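Local coordinates for putative uncharacterized protein smu.1377c (Streptococcus mutans, PDB 3L7V), which is of uncharacterized function but belongs to the YrdC/Sua5 family, may bind double-stranded RNA and may take part in tRNA modification, at residues C97-A105 and D114-D122. Residues are numbered along the deposited sequence; the frame is centred on the assembly and turned at random.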
loop_
_atom_site.group_PDB
_atom_site.type_symbol
_atom_site.label_atom_id
_atom_site.label_comp_id
_atom_site.label_asym_id
_atom_site.label_seq_id
_atom_site.Cartn_x
_atom_site.Cartn_y
_atom_site.Cartn_z
ATOM N N CYS A 97 5.366 -2.880 0.704
ATOM C CA CYS A 97 6.342 -3.989 0.662
ATOM C C CYS A 97 7.261 -3.938 -0.574
ATOM O O CYS A 97 6.792 -3.862 -1.709
ATOM C CB CYS A 97 5.628 -5.365 0.739
ATOM S SG CYS A 97 4.775 -5.728 2.328
ATOM N N GLY A 98 8.569 -4.003 -0.346
ATOM C CA GLY A 98 9.548 -3.947 -1.418
ATOM C C GLY A 98 10.013 -5.322 -1.896
ATOM O O GLY A 98 10.813 -5.426 -2.840
ATOM N N SER A 99 9.522 -6.376 -1.245
ATOM C CA SER A 99 9.823 -7.744 -1.664
ATOM C C SER A 99 8.956 -8.737 -0.935
ATOM O O SER A 99 8.357 -8.421 0.101
ATOM C CB SER A 99 11.298 -8.097 -1.415
ATOM O OG SER A 99 11.603 -8.039 -0.032
HETATM N N MSE A 100 8.921 -9.954 -1.464
HETATM C CA MSE A 100 8.144 -11.034 -0.860
HETATM C C MSE A 100 8.716 -11.454 0.481
HETATM O O MSE A 100 8.003 -11.971 1.341
HETATM C CB MSE A 100 8.065 -12.237 -1.806
HETATM C CG MSE A 100 7.182 -11.992 -3.019
HETATM SE SE MSE A 100 5.235 -11.901 -2.679
HETATM C CE MSE A 100 4.987 -13.652 -1.802
ATOM N N GLU A 101 10.011 -11.221 0.656
ATOM C CA GLU A 101 10.700 -11.565 1.895
ATOM C C GLU A 101 10.236 -10.687 3.051
ATOM O O GLU A 101 9.994 -11.187 4.151
ATOM C CB GLU A 101 12.217 -11.452 1.714
ATOM N N GLU A 102 10.107 -9.383 2.806
ATOM C CA GLU A 102 9.553 -8.476 3.823
ATOM C C GLU A 102 8.120 -8.859 4.193
ATOM O O GLU A 102 7.773 -8.924 5.370
ATOM C CB GLU A 102 9.608 -7.003 3.379
ATOM C CG GLU A 102 8.992 -6.042 4.405
ATOM C CD GLU A 102 8.967 -4.589 3.942
ATOM O OE1 GLU A 102 9.345 -4.304 2.783
ATOM O OE2 GLU A 102 8.577 -3.724 4.751
ATOM N N LEU A 103 7.287 -9.132 3.190
ATOM C CA LEU A 103 5.928 -9.605 3.475
ATOM C C LEU A 103 5.882 -10.825 4.409
ATOM O O LEU A 103 5.152 -10.831 5.404
ATOM C CB LEU A 103 5.158 -9.892 2.186
ATOM C CG LEU A 103 3.807 -10.578 2.392
ATOM C CD1 LEU A 103 2.780 -9.583 2.913
ATOM C CD2 LEU A 103 3.330 -11.243 1.113
ATOM N N ARG A 104 6.670 -11.848 4.098
ATOM C CA ARG A 104 6.654 -13.085 4.883
ATOM C C ARG A 104 7.250 -12.925 6.283
ATOM O O ARG A 104 6.910 -13.675 7.198
ATOM C CB ARG A 104 7.378 -14.206 4.138
ATOM C CG ARG A 104 6.718 -14.638 2.834
ATOM C CD ARG A 104 7.507 -15.770 2.190
ATOM N NE ARG A 104 6.905 -16.255 0.953
ATOM C CZ ARG A 104 7.510 -16.268 -0.231
ATOM N NH1 ARG A 104 8.755 -15.827 -0.367
ATOM N NH2 ARG A 104 6.868 -16.745 -1.282
ATOM N N ALA A 105 8.130 -11.947 6.452
ATOM C CA ALA A 105 8.656 -11.631 7.781
ATOM C C ALA A 105 7.651 -10.945 8.706
ATOM O O ALA A 105 7.786 -11.041 9.926
ATOM C CB ALA A 105 9.941 -10.778 7.675
ATOM N N ASP A 114 -0.280 -17.072 0.490
ATOM C CA ASP A 114 1.093 -16.921 0.003
ATOM C C ASP A 114 1.177 -17.116 -1.521
ATOM O O ASP A 114 1.774 -16.298 -2.218
ATOM C CB ASP A 114 2.041 -17.896 0.723
ATOM C CG ASP A 114 3.531 -17.709 0.318
ATOM O OD1 ASP A 114 3.819 -17.348 -0.844
ATOM O OD2 ASP A 114 4.424 -17.939 1.165
ATOM N N ALA A 115 0.577 -18.200 -2.017
ATOM C CA ALA A 115 0.516 -18.513 -3.447
ATOM C C ALA A 115 -0.260 -17.466 -4.269
ATOM O O ALA A 115 0.106 -17.170 -5.412
ATOM C CB ALA A 115 -0.106 -19.906 -3.658
ATOM N N PHE A 116 -1.351 -16.954 -3.696
ATOM C CA PHE A 116 -2.138 -15.853 -4.295
ATOM C C PHE A 116 -1.276 -14.607 -4.569
ATOM O O PHE A 116 -1.295 -14.081 -5.675
ATOM C CB PHE A 116 -3.348 -15.501 -3.405
ATOM C CG PHE A 116 -4.316 -14.500 -4.024
ATOM C CD1 PHE A 116 -5.141 -14.868 -5.079
ATOM C CD2 PHE A 116 -4.426 -13.209 -3.517
ATOM C CE1 PHE A 116 -6.027 -13.961 -5.645
ATOM C CE2 PHE A 116 -5.312 -12.295 -4.075
ATOM C CZ PHE A 116 -6.115 -12.672 -5.141
ATOM N N TYR A 117 -0.512 -14.164 -3.566
ATOM C CA TYR A 117 0.425 -13.038 -3.704
ATOM C C TYR A 117 1.570 -13.253 -4.717
ATOM O O TYR A 117 1.937 -12.327 -5.451
ATOM C CB TYR A 117 1.065 -12.733 -2.352
ATOM C CG TYR A 117 0.447 -11.628 -1.517
ATOM C CD1 TYR A 117 -0.389 -11.927 -0.445
ATOM C CD2 TYR A 117 0.753 -10.285 -1.759
ATOM C CE1 TYR A 117 -0.921 -10.919 0.356
ATOM C CE2 TYR A 117 0.226 -9.271 -0.971
ATOM C CZ TYR A 117 -0.606 -9.589 0.081
ATOM O OH TYR A 117 -1.132 -8.585 0.865
ATOM N N GLN A 118 2.155 -14.454 -4.721
ATOM C CA GLN A 118 3.279 -14.792 -5.609
ATOM C C GLN A 118 2.931 -14.624 -7.082
ATOM O O GLN A 118 3.750 -14.151 -7.874
ATOM C CB GLN A 118 3.773 -16.237 -5.373
ATOM C CG GLN A 118 5.046 -16.607 -6.171
ATOM C CD GLN A 118 6.284 -15.836 -5.699
ATOM O OE1 GLN A 118 6.628 -15.866 -4.510
ATOM N NE2 GLN A 118 6.953 -15.130 -6.627
ATOM N N LYS A 119 1.714 -15.024 -7.445
ATOM C CA LYS A 119 1.234 -14.858 -8.811
ATOM C C LYS A 119 1.063 -13.390 -9.190
ATOM O O LYS A 119 1.345 -12.994 -10.321
ATOM C CB LYS A 119 -0.093 -15.589 -9.015
ATOM C CG LYS A 119 -0.341 -15.980 -10.461
ATOM N N HIS A 120 0.583 -12.579 -8.255
ATOM C CA HIS A 120 0.540 -11.146 -8.502
ATOM C C HIS A 120 1.954 -10.544 -8.633
ATOM O O HIS A 120 2.193 -9.758 -9.553
ATOM C CB HIS A 120 -0.356 -10.440 -7.481
ATOM C CG HIS A 120 -1.808 -10.749 -7.675
ATOM N ND1 HIS A 120 -2.421 -11.846 -7.106
ATOM C CD2 HIS A 120 -2.756 -10.149 -8.439
ATOM C CE1 HIS A 120 -3.683 -11.892 -7.485
ATOM N NE2 HIS A 120 -3.915 -10.873 -8.294
ATOM N N TRP A 121 2.887 -10.968 -7.764
ATOM C CA TRP A 121 4.308 -10.594 -7.879
ATOM C C TRP A 121 4.930 -10.947 -9.249
ATOM O O TRP A 121 5.536 -10.089 -9.909
ATOM C CB TRP A 121 5.149 -11.225 -6.750
ATOM C CG TRP A 121 6.586 -10.690 -6.698
ATOM C CD1 TRP A 121 7.681 -11.217 -7.321
ATOM C CD2 TRP A 121 7.054 -9.520 -5.994
ATOM N NE1 TRP A 121 8.787 -10.447 -7.064
ATOM C CE2 TRP A 121 8.432 -9.407 -6.245
ATOM C CE3 TRP A 121 6.431 -8.552 -5.201
ATOM C CZ2 TRP A 121 9.208 -8.359 -5.728
ATOM C CZ3 TRP A 121 7.209 -7.504 -4.682
ATOM C CH2 TRP A 121 8.582 -7.424 -4.953
ATOM N N ASP A 122 4.781 -12.211 -9.659
ATOM C CA ASP A 122 5.344 -12.723 -10.907
ATOM C C ASP A 122 4.834 -11.985 -12.140
ATOM O O ASP A 122 5.554 -11.842 -13.137
ATOM C CB ASP A 122 5.035 -14.229 -11.060
ATOM C CG ASP A 122 5.873 -15.102 -10.143
ATOM O OD1 ASP A 122 6.863 -14.609 -9.553
ATOM O OD2 ASP A 122 5.540 -16.297 -10.022
HETATM O O HOH W 1 9.462 -15.739 -3.209
#
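Three flat groups define this contact: Met100 CG lies over one face of the Trp121 indole, Leu103 CD2 over one face of the Tyr117 ring, and Met100 CE over one face of the Arg104 guanidinium, whose edge meets Asp114. The motif is an antiparallel helix pair of the YrdC-like domain: the axes of the short segments 100-105 and 114-122 run at 160° to each other and approach to 11.8 Å. Both aromatic contacts are CH-pi by geometry; Leu103 CD2 stands 3.9 Å from the centroid of the Tyr117 ring, 11° off its normal, whereas Met100 CG is displaced toward the rim of the indole. Gly98 O reaches the edge of that indole near its plane, at CH2 of Trp121.

Met100, a selenomethionine, is the knob, set among Asp114, Tyr117, Gln118 and Trp121. Bends at chi2 and chi3 fold its chain back, placing SE oblique to the indole as a Met-aromatic contact and CE 4.1 Å from Tyr117 CB. Beneath this layer, Tyr117 packs on Ile163 and Leu103 on Phe161, both in strand 158-163; Tyr117 OH hydrogen-bonds to Phe161 O.

Arg104 and Asp114 form a two-pronged, side-on salt bridge, with guanidinium and carboxylate planes 34° apart. NH2 of Arg104 donates to the syn lone pair of Asp114 OD1 at 3.1 Å, while NE of Arg104 donates to OD2 of Asp114 at 3.0 Å, on the syn side but well out of the carboxylate plane. A water accepts from Arg104 NH1 at 2.9 Å and donates to Gln118 OE1.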